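Local coordinates for protein 2-aminomuconate 6-semialdehyde dehydrogenase (Burkholderia cenocepacia, PDB 4U3W) that probably catalyses the NAD(P)-dependent oxidation of 2-aminomuconate 6-semialdehyde to 2-aminomuconate, at residues Leu23-Ile28 against Asp52-Asp57; Ala127-Phe132 against Leu178-Val183; Ser152-Tyr157 against Asn499-Ile504; Glu367-Val372 against Thr393-Leu398. All coordinates share one frame; numbering follows the deposited sequence.

Interaction 1: residues Leu23-Ile28 against Asp52-Asp57; sequences LLRHYI and DVCEAD
Two strands near the start of the chain, 23-28 and 49-54, run parallel here as the central pair of a small four-stranded mixed sheet. Leu23 bridges to Asp52 and Leu24 to Val53. Leu24 holds both backbone bonds: its N donates to Asp52 O, and its O accepts from Cys54 N at 2.9 Å with an N-H...O angle of 172°. Both donors lie almost along the C=O axes, so both bonds are nearly linear.

On the face shared by Leu23 and Asp52, Leu23 has CG anti to its backbone N (chi1 179°). Its CD1 branch thereby comes 3.7 Å from Cys54 SG and also touches Asp52 CB. Leu24 and Val53 meet more loosely on the other face through CD1 and CG2. Past the ladder the His26 imidazole reaches across to the 52-57 segment, its NE2 3.4 Å from Cys54 CB. The ring is fixed at both nitrogens, ND1 by the backbone N of His226 and NE2 by the hydroxyl of Ser35, while Leu60 of helix 58-76 packs on its side chain. Cys54 SG sits obliquely to this ring, 5.3 Å from its centroid. At the imidazole tip, His26 CE1 lies 3.6 Å from Ala56 CB.

Interaction 2: residues Ala127-Phe132 against Leu178-Val183; sequences ANFRTF and LFTWKV
Thr180 OG1 is gripped by three polar partners, one across the contact and two in its own helix. It accepts from Asn128 ND2 at 2.9 Å with an N-H...O angle of 172°, and the hydroxyl oxygen lies in the Asn128 amide plane. The other two are the carbonyl oxygens of Leu176 and Leu177, about one helical turn back, between which the single hydroxyl proton can be shared or alternate. Thr180 carries OG1 in the crowded position between backbone N and carbonyl carbon (chi1 60°), which turns the hydroxyl toward both those carbonyls and Asn128.

The helices, 114-138 and 175-188, run nearly parallel, their local axes 8.8 Å apart and inclined by 18°. Beside the polar bridge, Thr180 CG2 presses on the Phe129 ring at CE2, 3.4 Å away, while Val183 CG1 meets CZ of the same ring. Asn128 OD1 approaches the rim of the Trp181 indole near its plane, 3.7 Å from CE3. One turn further, Phe132 CZ reaches Trp181 CZ3 at 3.9 Å, the two rings oblique. The indole NE1 bonds to Glu272.

All six touching residues are buried, so the nearly linear, in-plane bond gives an Asn128 N-H an acceptor within a largely apolar interface.

Interaction 3: residues Ser152-Tyr157 against Asn499-Ile504; sequences SELINY and NVCVRI
This is an antiparallel beta pairing at the tetramer interface, joining strand 153-169 to the C-terminal strand 495-503 in the projecting sheet through which aldehyde dehydrogenases commonly oligomerise. Five backbone bonds link the segments, among them the reciprocal pair between Ile155 and Val502, where Val502 N reaches Ile155 O at 2.8 Å. Val500 to Val502 and Asn499 also pair in parallel with a strand of the second subunit, so the sheet continues across the interface.

On the face of Asn156 and Cys501, the nearly coplanar amides of Asn156 and Asn499, 12° apart, join through Asn499 ND2 donating to a lone pair of Asn156 OD1 at 3.2 Å. Asn156 ND2 is held by Thr146 OG1 and Phe144 O. Leu154 CD2 lies 3.8 Å from Cys501 SG.

On the other face Tyr157, its CG in the crowded position (chi1 53°), runs beside Val500 and presents a ring face to it. Its hydroxyl bonds to His449 of the second subunit, while Val500 CB lies over the Tyr157 ring, 4.0 Å from the centroid.

Interaction 4: residues Glu367-Val372 against Thr393-Leu398; sequences EGATVV and TIWTGL
Three backbone bonds tie these short antiparallel strands. Thr370 and Thr396 form the hydrogen-bonded pair: Thr370 N reaches Thr396 O at 3.0 Å from above the carbonyl plane, and the return bond, Thr396 N to Thr370 O, is longer at 3.2 Å. Val372 N donates to Ile394 O. A water beyond the ladder donates to both Glu367 O and Gly397 O, at 3.0 Å from the former.

Apolar contacts fall on both faces. Leu398 CG lies 3.7 Å from Ala369 CB, while its CD2 branch touches Glu367 CB. Val371 CG2 meets the edge of the Trp395 indole, 4.1 Å from CD1. On the other side Val372 CB packs on Ile394 CG2, and the two threonines lie side by side.

Gly368, with positive phi (97°), forms the Schellman motif ending helix 351-366 and turns the chain into strand 370-373, outermost in its seven-stranded sheet within the chain. Strand 393-396 bonds on its other edge to 413-419; Trp395 packs on Phe361 and Ala364 of helix 351-366, and Val372 and Ile394 on helix 319-331.

The four contacts occupy separate parts of the subunit, and none touches another. Interactions 1 and 2 are nearest, with centres 23 Å and closest atoms about 9 Å apart. Interactions 2 and 3 alternate along the chain: strand 153-169 leads into helix 175-188, linking the interface sheet to the buried helix pair across 36 Å between centres. Interaction 4 is nested in sequence inside the loop closed by interaction 3, yet their centres are 64 Å apart on opposite sides of the chain's centre. Interaction 3 alone meets other subunits. A magnesium ion lies about 9 Å from the Val53 side chain and another about 12 Å from that of Asn499, too distant for direct coordination by either.

Interaction 1: residues Leu23-Ile28 against Asp52-Asp57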
loop_
_atom_site.group_PDB
_atom_site.type_symbol
_atom_site.label_atom_id
_atom_site.label_comp_id
_atom_site.label_asym_id
_atom_site.label_seq_id
_atom_site.Cartn_x
_atom_site.Cartn_y
_atom_site.Cartn_z
ATOM N N LEU A 23 -44.903 -10.877 -17.577
ATOM C CA LEU A 23 -45.001 -10.202 -16.289
ATOM C C LEU A 23 -43.626 -10.284 -15.663
ATOM O O LEU A 23 -43.095 -11.386 -15.502
ATOM C CB LEU A 23 -46.058 -10.862 -15.370
ATOM C CG LEU A 23 -46.263 -10.278 -13.961
ATOM C CD1 LEU A 23 -46.876 -8.888 -14.116
ATOM C CD2 LEU A 23 -47.209 -11.182 -13.044
ATOM N N LEU A 24 -43.073 -9.121 -15.324
ATOM C CA LEU A 24 -41.777 -9.018 -14.661
ATOM C C LEU A 24 -42.006 -8.946 -13.155
ATOM O O LEU A 24 -42.601 -7.978 -12.632
ATOM C CB LEU A 24 -40.985 -7.802 -15.153
ATOM C CG LEU A 24 -40.690 -7.769 -16.674
ATOM C CD1 LEU A 24 -39.802 -6.573 -17.040
ATOM C CD2 LEU A 24 -39.990 -9.036 -17.126
ATOM N N ARG A 25 -41.537 -9.990 -12.492
ATOM C CA ARG A 25 -41.722 -10.190 -11.057
ATOM C C ARG A 25 -40.487 -9.777 -10.244
ATOM O O ARG A 25 -39.360 -9.660 -10.800
ATOM C CB ARG A 25 -42.068 -11.670 -10.800
ATOM C CG ARG A 25 -43.438 -12.134 -11.393
ATOM C CD ARG A 25 -43.603 -13.657 -11.184
ATOM N NE ARG A 25 -44.856 -14.172 -11.751
ATOM C CZ ARG A 25 -45.014 -14.504 -13.028
ATOM N NH1 ARG A 25 -43.974 -14.395 -13.875
ATOM N NH2 ARG A 25 -46.198 -14.980 -13.452
ATOM N N HIS A 26 -40.719 -9.491 -8.958
ATOM C CA HIS A 26 -39.676 -9.306 -7.977
ATOM C C HIS A 26 -38.974 -10.642 -7.756
ATOM O O HIS A 26 -39.532 -11.701 -8.063
ATOM C CB HIS A 26 -40.231 -8.789 -6.617
ATOM C CG HIS A 26 -41.259 -7.719 -6.776
ATOM N ND1 HIS A 26 -40.957 -6.462 -7.252
ATOM C CD2 HIS A 26 -42.612 -7.749 -6.560
ATOM C CE1 HIS A 26 -42.088 -5.758 -7.354
ATOM N NE2 HIS A 26 -43.097 -6.506 -6.901
ATOM N N TYR A 27 -37.780 -10.593 -7.185
ATOM C CA TYR A 27 -37.078 -11.827 -6.806
ATOM C C TYR A 27 -36.703 -11.690 -5.353
ATOM O O TYR A 27 -35.848 -10.880 -5.005
ATOM C CB TYR A 27 -35.836 -12.079 -7.675
ATOM C CG TYR A 27 -35.128 -13.398 -7.341
ATOM C CD1 TYR A 27 -35.662 -14.611 -7.754
ATOM C CD2 TYR A 27 -33.918 -13.418 -6.645
ATOM C CE1 TYR A 27 -35.018 -15.847 -7.450
ATOM C CE2 TYR A 27 -33.249 -14.681 -6.297
ATOM C CZ TYR A 27 -33.835 -15.875 -6.727
ATOM O OH TYR A 27 -33.268 -17.101 -6.472
ATOM N N ILE A 28 -37.387 -12.440 -4.477
ATOM C CA ILE A 28 -37.183 -12.236 -3.044
ATOM C C ILE A 28 -37.004 -13.560 -2.306
ATOM O O ILE A 28 -37.835 -14.466 -2.451
ATOM C CB ILE A 28 -38.386 -11.426 -2.458
ATOM C CG1 ILE A 28 -38.475 -10.028 -3.122
ATOM C CG2 ILE A 28 -38.317 -11.320 -0.949
ATOM C CD1 ILE A 28 -39.776 -9.229 -2.673
ATOM N N ASP A 52 -45.741 -6.096 -18.567
ATOM C CA ASP A 52 -46.202 -5.500 -17.308
ATOM C C ASP A 52 -45.168 -5.787 -16.206
ATOM O O ASP A 52 -44.608 -6.864 -16.159
ATOM C CB ASP A 52 -47.556 -6.059 -16.877
ATOM C CG ASP A 52 -48.646 -5.792 -17.897
ATOM O OD1 ASP A 52 -49.032 -4.611 -18.047
ATOM O OD2 ASP A 52 -49.076 -6.761 -18.557
ATOM N N VAL A 53 -44.985 -4.820 -15.314
ATOM C CA VAL A 53 -43.949 -4.861 -14.283
ATOM C C VAL A 53 -44.661 -4.780 -12.946
ATOM O O VAL A 53 -45.522 -3.900 -12.745
ATOM C CB VAL A 53 -42.974 -3.670 -14.413
ATOM C CG1 VAL A 53 -41.758 -3.870 -13.522
ATOM C CG2 VAL A 53 -42.497 -3.475 -15.898
ATOM N N CYS A 54 -44.339 -5.678 -12.027
ATOM C CA CYS A 54 -44.956 -5.602 -10.703
ATOM C C CYS A 54 -44.432 -4.392 -9.917
ATOM O O CYS A 54 -43.249 -4.044 -9.981
ATOM C CB CYS A 54 -44.674 -6.903 -9.921
ATOM S SG CYS A 54 -45.484 -8.306 -10.693
ATOM N N GLU A 55 -45.269 -3.804 -9.086
ATOM C CA GLU A 55 -44.853 -2.643 -8.285
ATOM C C GLU A 55 -44.737 -2.971 -6.796
ATOM O O GLU A 55 -45.777 -3.290 -6.143
ATOM C CB GLU A 55 -45.882 -1.527 -8.470
ATOM C CG GLU A 55 -45.661 -0.295 -7.601
ATOM C CD GLU A 55 -44.572 0.643 -8.191
ATOM O OE1 GLU A 55 -44.510 0.845 -9.427
ATOM O OE2 GLU A 55 -43.752 1.121 -7.400
ATOM N N ALA A 56 -43.551 -2.871 -6.204
ATOM C CA ALA A 56 -43.436 -3.272 -4.768
ATOM C C ALA A 56 -43.931 -2.180 -3.783
ATOM O O ALA A 56 -43.471 -1.028 -3.836
ATOM C CB ALA A 56 -41.985 -3.634 -4.432
ATOM N N ASP A 57 -44.874 -2.518 -2.905
ATOM C CA ASP A 57 -45.298 -1.546 -1.902
ATOM C C ASP A 57 -44.371 -1.656 -0.682
ATOM O O ASP A 57 -43.477 -2.528 -0.626
ATOM C CB ASP A 57 -46.777 -1.746 -1.496
ATOM C CG ASP A 57 -47.049 -3.083 -0.761
ATOM O OD1 ASP A 57 -46.173 -3.635 -0.089
ATOM O OD2 ASP A 57 -48.189 -3.577 -0.839
#

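Interaction 2: residues Ala127-Phe132 against Leu178-Val183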
loop_
_atom_site.group_PDB
_atom_site.type_symbol
_atom_site.label_atom_id
_atom_site.label_comp_id
_atom_site.label_asym_id
_atom_site.label_seq_id
_atom_site.Cartn_x
_atom_site.Cartn_y
_atom_site.Cartn_z
ATOM N N ALA A 127 -17.771 -8.159 -17.068
ATOM C CA ALA A 127 -16.431 -7.844 -16.551
ATOM C C ALA A 127 -16.421 -7.298 -15.105
ATOM O O ALA A 127 -15.426 -7.498 -14.353
ATOM C CB ALA A 127 -15.722 -6.836 -17.520
ATOM N N ASN A 128 -17.494 -6.600 -14.713
ATOM C CA ASN A 128 -17.631 -6.109 -13.334
ATOM C C ASN A 128 -17.569 -7.259 -12.347
ATOM O O ASN A 128 -16.872 -7.153 -11.329
ATOM C CB ASN A 128 -18.945 -5.356 -13.113
ATOM C CG ASN A 128 -18.901 -3.930 -13.662
ATOM O OD1 ASN A 128 -17.832 -3.325 -13.746
ATOM N ND2 ASN A 128 -20.070 -3.402 -14.084
ATOM N N PHE A 129 -18.278 -8.354 -12.658
ATOM C CA PHE A 129 -18.258 -9.512 -11.746
ATOM C C PHE A 129 -16.837 -10.135 -11.680
ATOM O O PHE A 129 -16.350 -10.409 -10.573
ATOM C CB PHE A 129 -19.301 -10.552 -12.155
ATOM C CG PHE A 129 -20.706 -10.173 -11.717
ATOM C CD1 PHE A 129 -21.112 -10.349 -10.403
ATOM C CD2 PHE A 129 -21.589 -9.595 -12.616
ATOM C CE1 PHE A 129 -22.399 -9.956 -10.002
ATOM C CE2 PHE A 129 -22.895 -9.230 -12.196
ATOM C CZ PHE A 129 -23.263 -9.412 -10.897
ATOM N N ARG A 130 -16.165 -10.289 -12.834
ATOM C CA ARG A 130 -14.835 -10.945 -12.841
ATOM C C ARG A 130 -13.797 -10.076 -12.153
ATOM O O ARG A 130 -12.907 -10.572 -11.443
ATOM C CB ARG A 130 -14.381 -11.270 -14.278
ATOM C CG ARG A 130 -15.420 -12.121 -15.001
ATOM C CD ARG A 130 -14.770 -13.162 -15.876
ATOM N NE ARG A 130 -15.693 -13.754 -16.819
ATOM C CZ ARG A 130 -16.322 -14.906 -16.611
ATOM N NH1 ARG A 130 -16.130 -15.588 -15.462
ATOM N NH2 ARG A 130 -17.119 -15.393 -17.558
ATOM N N THR A 131 -13.919 -8.769 -12.351
ATOM C CA THR A 131 -12.983 -7.851 -11.749
ATOM C C THR A 131 -13.016 -7.852 -10.243
ATOM O O THR A 131 -11.983 -7.936 -9.575
ATOM C CB THR A 131 -13.239 -6.423 -12.249
ATOM O OG1 THR A 131 -12.789 -6.357 -13.589
ATOM C CG2 THR A 131 -12.444 -5.402 -11.421
ATOM N N PHE A 132 -14.201 -7.717 -9.671
ATOM C CA PHE A 132 -14.268 -7.711 -8.236
ATOM C C PHE A 132 -14.040 -9.083 -7.648
ATOM O O PHE A 132 -13.607 -9.179 -6.511
ATOM C CB PHE A 132 -15.614 -7.118 -7.742
ATOM C CG PHE A 132 -15.676 -5.618 -7.922
ATOM C CD1 PHE A 132 -14.903 -4.791 -7.123
ATOM C CD2 PHE A 132 -16.391 -5.059 -8.964
ATOM C CE1 PHE A 132 -14.902 -3.399 -7.329
ATOM C CE2 PHE A 132 -16.395 -3.683 -9.174
ATOM C CZ PHE A 132 -15.658 -2.859 -8.343
ATOM N N LEU A 178 -24.439 -0.307 -14.909
ATOM C CA LEU A 178 -24.404 0.407 -13.646
ATOM C C LEU A 178 -25.040 -0.398 -12.489
ATOM O O LEU A 178 -24.670 -0.198 -11.330
ATOM C CB LEU A 178 -25.089 1.773 -13.815
ATOM C CG LEU A 178 -24.254 2.611 -14.811
ATOM C CD1 LEU A 178 -24.917 3.948 -15.078
ATOM C CD2 LEU A 178 -22.829 2.801 -14.274
ATOM N N PHE A 179 -25.954 -1.301 -12.795
ATOM C CA PHE A 179 -26.545 -2.220 -11.788
ATOM C C PHE A 179 -25.412 -3.161 -11.284
ATOM O O PHE A 179 -25.159 -3.252 -10.101
ATOM C CB PHE A 179 -27.724 -2.975 -12.433
ATOM C CG PHE A 179 -28.607 -3.746 -11.492
ATOM C CD1 PHE A 179 -29.555 -3.115 -10.704
ATOM C CD2 PHE A 179 -28.560 -5.113 -11.475
ATOM C CE1 PHE A 179 -30.444 -3.876 -9.867
ATOM C CE2 PHE A 179 -29.409 -5.883 -10.636
ATOM C CZ PHE A 179 -30.344 -5.269 -9.842
ATOM N N THR A 180 -24.675 -3.778 -12.197
ATOM C CA THR A 180 -23.636 -4.715 -11.781
ATOM C C THR A 180 -22.409 -4.033 -11.163
ATOM O O THR A 180 -21.702 -4.649 -10.353
ATOM C CB THR A 180 -23.143 -5.570 -12.954
ATOM O OG1 THR A 180 -22.614 -4.707 -13.971
ATOM C CG2 THR A 180 -24.306 -6.411 -13.511
ATOM N N TRP A 181 -22.153 -2.789 -11.568
ATOM C CA TRP A 181 -21.110 -1.982 -10.988
ATOM C C TRP A 181 -21.292 -1.898 -9.448
ATOM O O TRP A 181 -20.300 -1.828 -8.709
ATOM C CB TRP A 181 -21.157 -0.596 -11.631
ATOM C CG TRP A 181 -20.284 0.439 -11.028
ATOM C CD1 TRP A 181 -20.689 1.637 -10.477
ATOM C CD2 TRP A 181 -18.844 0.418 -10.926
ATOM N NE1 TRP A 181 -19.589 2.349 -10.041
ATOM C CE2 TRP A 181 -18.451 1.621 -10.284
ATOM C CE3 TRP A 181 -17.861 -0.508 -11.288
ATOM C CZ2 TRP A 181 -17.103 1.937 -10.023
ATOM C CZ3 TRP A 181 -16.512 -0.203 -11.017
ATOM C CH2 TRP A 181 -16.151 1.011 -10.385
ATOM N N LYS A 182 -22.551 -1.947 -8.978
ATOM C CA LYS A 182 -22.841 -1.953 -7.529
ATOM C C LYS A 182 -23.079 -3.360 -6.968
ATOM O O LYS A 182 -22.578 -3.706 -5.865
ATOM C CB LYS A 182 -24.102 -1.095 -7.213
ATOM C CG LYS A 182 -24.065 0.309 -7.787
ATOM C CD LYS A 182 -22.776 1.018 -7.375
ATOM C CE LYS A 182 -22.751 2.497 -7.831
ATOM N NZ LYS A 182 -24.055 3.141 -7.340
ATOM N N VAL A 183 -23.828 -4.181 -7.695
ATOM C CA VAL A 183 -24.129 -5.522 -7.175
ATOM C C VAL A 183 -22.830 -6.346 -6.976
ATOM O O VAL A 183 -22.651 -7.023 -5.949
ATOM C CB VAL A 183 -25.092 -6.288 -8.137
ATOM C CG1 VAL A 183 -25.366 -7.748 -7.671
ATOM C CG2 VAL A 183 -26.423 -5.537 -8.267
#

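Interaction 3: residues Ser152-Tyr157 against Asn499-Ile504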
loop_
_atom_site.group_PDB
_atom_site.type_symbol
_atom_site.label_atom_id
_atom_site.label_comp_id
_atom_site.label_asym_id
_atom_site.label_seq_id
_atom_site.Cartn_x
_atom_site.Cartn_y
_atom_site.Cartn_z
ATOM N N SER A 152 4.135 -0.721 27.585
ATOM C CA SER A 152 3.453 -1.895 27.041
ATOM C C SER A 152 3.517 -1.934 25.510
ATOM O O SER A 152 3.740 -0.899 24.874
ATOM C CB SER A 152 1.998 -1.925 27.509
ATOM O OG SER A 152 1.319 -0.753 27.118
ATOM N N GLU A 153 3.289 -3.114 24.925
ATOM C CA GLU A 153 3.317 -3.239 23.464
ATOM C C GLU A 153 2.031 -3.896 22.992
ATOM O O GLU A 153 1.460 -4.768 23.666
ATOM C CB GLU A 153 4.553 -4.034 22.948
ATOM C CG GLU A 153 4.644 -4.015 21.368
ATOM C CD GLU A 153 5.814 -4.811 20.755
ATOM O OE1 GLU A 153 6.712 -5.251 21.519
ATOM O OE2 GLU A 153 5.796 -5.029 19.505
ATOM N N LEU A 154 1.544 -3.438 21.848
ATOM C CA LEU A 154 0.276 -3.936 21.341
ATOM C C LEU A 154 0.445 -4.157 19.869
ATOM O O LEU A 154 1.274 -3.508 19.231
ATOM C CB LEU A 154 -0.874 -2.961 21.621
ATOM C CG LEU A 154 -0.982 -2.469 23.067
ATOM C CD1 LEU A 154 -0.285 -1.115 23.300
ATOM C CD2 LEU A 154 -2.453 -2.469 23.463
ATOM N N ILE A 155 -0.325 -5.080 19.320
ATOM C CA ILE A 155 -0.387 -5.205 17.888
ATOM C C ILE A 155 -1.789 -4.788 17.428
ATOM O O ILE A 155 -2.786 -4.995 18.157
ATOM C CB ILE A 155 -0.051 -6.648 17.421
ATOM C CG1 ILE A 155 -1.000 -7.673 18.039
ATOM C CG2 ILE A 155 1.419 -6.995 17.803
ATOM C CD1 ILE A 155 -0.774 -9.100 17.528
ATOM N N ASN A 156 -1.863 -4.186 16.246
ATOM C CA ASN A 156 -3.120 -3.785 15.633
ATOM C C ASN A 156 -3.251 -4.435 14.287
ATOM O O ASN A 156 -2.289 -4.427 13.510
ATOM C CB ASN A 156 -3.203 -2.263 15.405
ATOM C CG ASN A 156 -2.975 -1.447 16.661
ATOM O OD1 ASN A 156 -3.947 -0.974 17.311
ATOM N ND2 ASN A 156 -1.693 -1.225 17.002
ATOM N N TYR A 157 -4.406 -5.002 13.972
ATOM C CA TYR A 157 -4.622 -5.286 12.574
ATOM C C TYR A 157 -6.054 -4.935 12.142
ATOM O O TYR A 157 -7.011 -4.977 12.962
ATOM C CB TYR A 157 -4.298 -6.747 12.268
ATOM C CG TYR A 157 -5.045 -7.696 13.193
ATOM C CD1 TYR A 157 -4.474 -8.136 14.388
ATOM C CD2 TYR A 157 -6.279 -8.172 12.837
ATOM C CE1 TYR A 157 -5.204 -9.008 15.269
ATOM C CE2 TYR A 157 -7.019 -9.082 13.698
ATOM C CZ TYR A 157 -6.451 -9.493 14.894
ATOM O OH TYR A 157 -7.190 -10.378 15.691
ATOM N N ASN A 499 -10.538 -2.129 13.622
ATOM C CA ASN A 499 -9.176 -2.214 14.128
ATOM C C ASN A 499 -9.180 -3.087 15.405
ATOM O O ASN A 499 -9.890 -2.762 16.364
ATOM C CB ASN A 499 -8.615 -0.820 14.404
ATOM C CG ASN A 499 -7.129 -0.854 14.781
ATOM O OD1 ASN A 499 -6.289 -1.312 14.002
ATOM N ND2 ASN A 499 -6.808 -0.391 15.982
ATOM N N VAL A 500 -8.486 -4.220 15.358
ATOM C CA VAL A 500 -8.347 -5.118 16.494
ATOM C C VAL A 500 -6.971 -4.858 17.132
ATOM O O VAL A 500 -5.929 -4.993 16.451
ATOM C CB VAL A 500 -8.480 -6.594 16.109
ATOM C CG1 VAL A 500 -8.152 -7.531 17.310
ATOM C CG2 VAL A 500 -9.834 -6.888 15.459
ATOM N N CYS A 501 -6.992 -4.447 18.404
ATOM C CA CYS A 501 -5.827 -3.997 19.127
ATOM C C CYS A 501 -5.559 -4.921 20.312
ATOM O O CYS A 501 -6.330 -4.933 21.260
ATOM C CB CYS A 501 -6.025 -2.543 19.607
ATOM S SG CYS A 501 -4.601 -1.816 20.446
ATOM N N VAL A 502 -4.453 -5.675 20.256
ATOM C CA VAL A 502 -4.179 -6.744 21.192
ATOM C C VAL A 502 -2.918 -6.457 22.022
ATOM O O VAL A 502 -1.819 -6.297 21.461
ATOM C CB VAL A 502 -3.957 -8.125 20.462
ATOM C CG1 VAL A 502 -3.658 -9.208 21.471
ATOM C CG2 VAL A 502 -5.159 -8.506 19.545
ATOM N N ARG A 503 -3.057 -6.405 23.344
ATOM C CA ARG A 503 -1.882 -6.191 24.194
ATOM C C ARG A 503 -1.041 -7.460 24.182
ATOM O O ARG A 503 -1.612 -8.539 24.280
ATOM C CB ARG A 503 -2.292 -5.824 25.631
ATOM C CG ARG A 503 -1.056 -5.620 26.501
ATOM C CD ARG A 503 -1.376 -5.046 27.884
ATOM N NE ARG A 503 -0.102 -4.876 28.597
ATOM C CZ ARG A 503 0.043 -4.762 29.925
ATOM N NH1 ARG A 503 -1.012 -4.762 30.737
ATOM N NH2 ARG A 503 1.273 -4.630 30.425
ATOM N N ILE A 504 0.282 -7.377 23.998
ATOM C CA ILE A 504 1.067 -8.611 24.023
ATOM C C ILE A 504 2.171 -8.542 25.099
ATOM O O ILE A 504 2.839 -9.544 25.368
ATOM C CB ILE A 504 1.709 -8.948 22.639
ATOM C CG1 ILE A 504 2.680 -7.855 22.194
ATOM C CG2 ILE A 504 0.580 -9.123 21.569
ATOM C CD1 ILE A 504 3.607 -8.219 20.963
#

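Interaction 4: residues Glu367-Val372 against Thr393-Leu398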
loop_
_atom_site.group_PDB
_atom_site.type_symbol
_atom_site.label_atom_id
_atom_site.label_comp_id
_atom_site.label_asym_id
_atom_site.label_seq_id
_atom_site.Cartn_x
_atom_site.Cartn_y
_atom_site.Cartn_z
ATOM N N GLU A 367 -32.432 31.900 -25.097
ATOM C CA GLU A 367 -31.241 32.469 -24.478
ATOM C C GLU A 367 -30.267 32.986 -25.548
ATOM O O GLU A 367 -29.195 33.500 -25.206
ATOM C CB GLU A 367 -30.521 31.445 -23.562
ATOM C CG GLU A 367 -31.311 31.057 -22.322
ATOM C CD GLU A 367 -30.530 30.259 -21.277
ATOM O OE1 GLU A 367 -29.893 29.226 -21.607
ATOM O OE2 GLU A 367 -30.591 30.665 -20.091
ATOM N N GLY A 368 -30.629 32.845 -26.828
ATOM C CA GLY A 368 -29.830 33.419 -27.909
ATOM C C GLY A 368 -28.830 32.504 -28.617
ATOM O O GLY A 368 -27.895 32.980 -29.288
ATOM N N ALA A 369 -29.020 31.187 -28.466
ATOM C CA ALA A 369 -28.127 30.192 -29.089
ATOM C C ALA A 369 -28.308 30.159 -30.613
ATOM O O ALA A 369 -29.417 30.378 -31.127
ATOM C CB ALA A 369 -28.373 28.767 -28.488
ATOM N N THR A 370 -27.208 29.917 -31.312
ATOM C CA THR A 370 -27.190 29.572 -32.729
ATOM C C THR A 370 -27.269 28.063 -32.873
ATOM O O THR A 370 -26.394 27.362 -32.349
ATOM C CB THR A 370 -25.893 30.055 -33.384
ATOM O OG1 THR A 370 -25.859 31.483 -33.362
ATOM C CG2 THR A 370 -25.770 29.544 -34.811
ATOM N N VAL A 371 -28.262 27.552 -33.595
ATOM C CA VAL A 371 -28.399 26.103 -33.762
ATOM C C VAL A 371 -27.607 25.643 -34.970
ATOM O O VAL A 371 -28.039 25.804 -36.107
ATOM C CB VAL A 371 -29.865 25.658 -33.936
ATOM C CG1 VAL A 371 -29.952 24.143 -34.094
ATOM C CG2 VAL A 371 -30.711 26.131 -32.749
ATOM N N VAL A 372 -26.439 25.063 -34.700
ATOM C CA VAL A 372 -25.524 24.626 -35.749
ATOM C C VAL A 372 -26.077 23.387 -36.453
ATOM O O VAL A 372 -26.021 23.276 -37.662
ATOM C CB VAL A 372 -24.117 24.324 -35.161
ATOM C CG1 VAL A 372 -23.237 23.631 -36.186
ATOM C CG2 VAL A 372 -23.457 25.628 -34.648
ATOM N N THR A 393 -27.519 17.551 -31.441
ATOM C CA THR A 393 -27.652 19.008 -31.494
ATOM C C THR A 393 -26.361 19.690 -31.051
ATOM O O THR A 393 -25.719 19.233 -30.126
ATOM C CB THR A 393 -28.854 19.457 -30.617
ATOM O OG1 THR A 393 -30.032 18.826 -31.125
ATOM C CG2 THR A 393 -29.044 20.957 -30.605
ATOM N N ILE A 394 -25.955 20.734 -31.775
ATOM C CA ILE A 394 -24.795 21.549 -31.428
ATOM C C ILE A 394 -25.235 23.019 -31.345
ATOM O O ILE A 394 -25.892 23.512 -32.249
ATOM C CB ILE A 394 -23.669 21.401 -32.501
ATOM C CG1 ILE A 394 -23.158 19.953 -32.614
ATOM C CG2 ILE A 394 -22.508 22.376 -32.264
ATOM C CD1 ILE A 394 -22.291 19.783 -33.921
ATOM N N TRP A 395 -24.884 23.704 -30.251
ATOM C CA TRP A 395 -25.130 25.149 -30.094
ATOM C C TRP A 395 -23.821 25.949 -30.035
ATOM O O TRP A 395 -22.781 25.414 -29.628
ATOM C CB TRP A 395 -25.890 25.439 -28.820
ATOM C CG TRP A 395 -27.270 24.851 -28.758
ATOM C CD1 TRP A 395 -28.191 24.806 -29.759
ATOM C CD2 TRP A 395 -27.864 24.198 -27.623
ATOM N NE1 TRP A 395 -29.330 24.163 -29.313
ATOM C CE2 TRP A 395 -29.152 23.788 -28.006
ATOM C CE3 TRP A 395 -27.429 23.942 -26.322
ATOM C CZ2 TRP A 395 -30.004 23.120 -27.139
ATOM C CZ3 TRP A 395 -28.262 23.273 -25.465
ATOM C CH2 TRP A 395 -29.551 22.885 -25.873
ATOM N N THR A 396 -23.894 27.228 -30.416
ATOM C CA THR A 396 -22.878 28.212 -30.052
ATOM C C THR A 396 -23.510 29.541 -29.578
ATOM O O THR A 396 -24.741 29.710 -29.631
ATOM C CB THR A 396 -21.903 28.523 -31.251
ATOM O OG1 THR A 396 -22.669 28.937 -32.380
ATOM C CG2 THR A 396 -21.098 27.296 -31.645
ATOM N N GLY A 397 -22.688 30.487 -29.118
ATOM C CA GLY A 397 -23.198 31.834 -28.834
ATOM C C GLY A 397 -23.754 32.102 -27.448
ATOM O O GLY A 397 -24.184 33.199 -27.165
ATOM N N LEU A 398 -23.747 31.122 -26.559
ATOM C CA LEU A 398 -24.272 31.348 -25.201
ATOM C C LEU A 398 -23.154 31.726 -24.201
ATOM O O LEU A 398 -22.058 31.174 -24.259
ATOM C CB LEU A 398 -25.015 30.100 -24.726
ATOM C CG LEU A 398 -26.234 29.700 -25.565
ATOM C CD1 LEU A 398 -26.788 28.346 -25.104
ATOM C CD2 LEU A 398 -27.325 30.791 -25.429
HETATM O O HOH W 1 -26.514 34.669 -25.725
#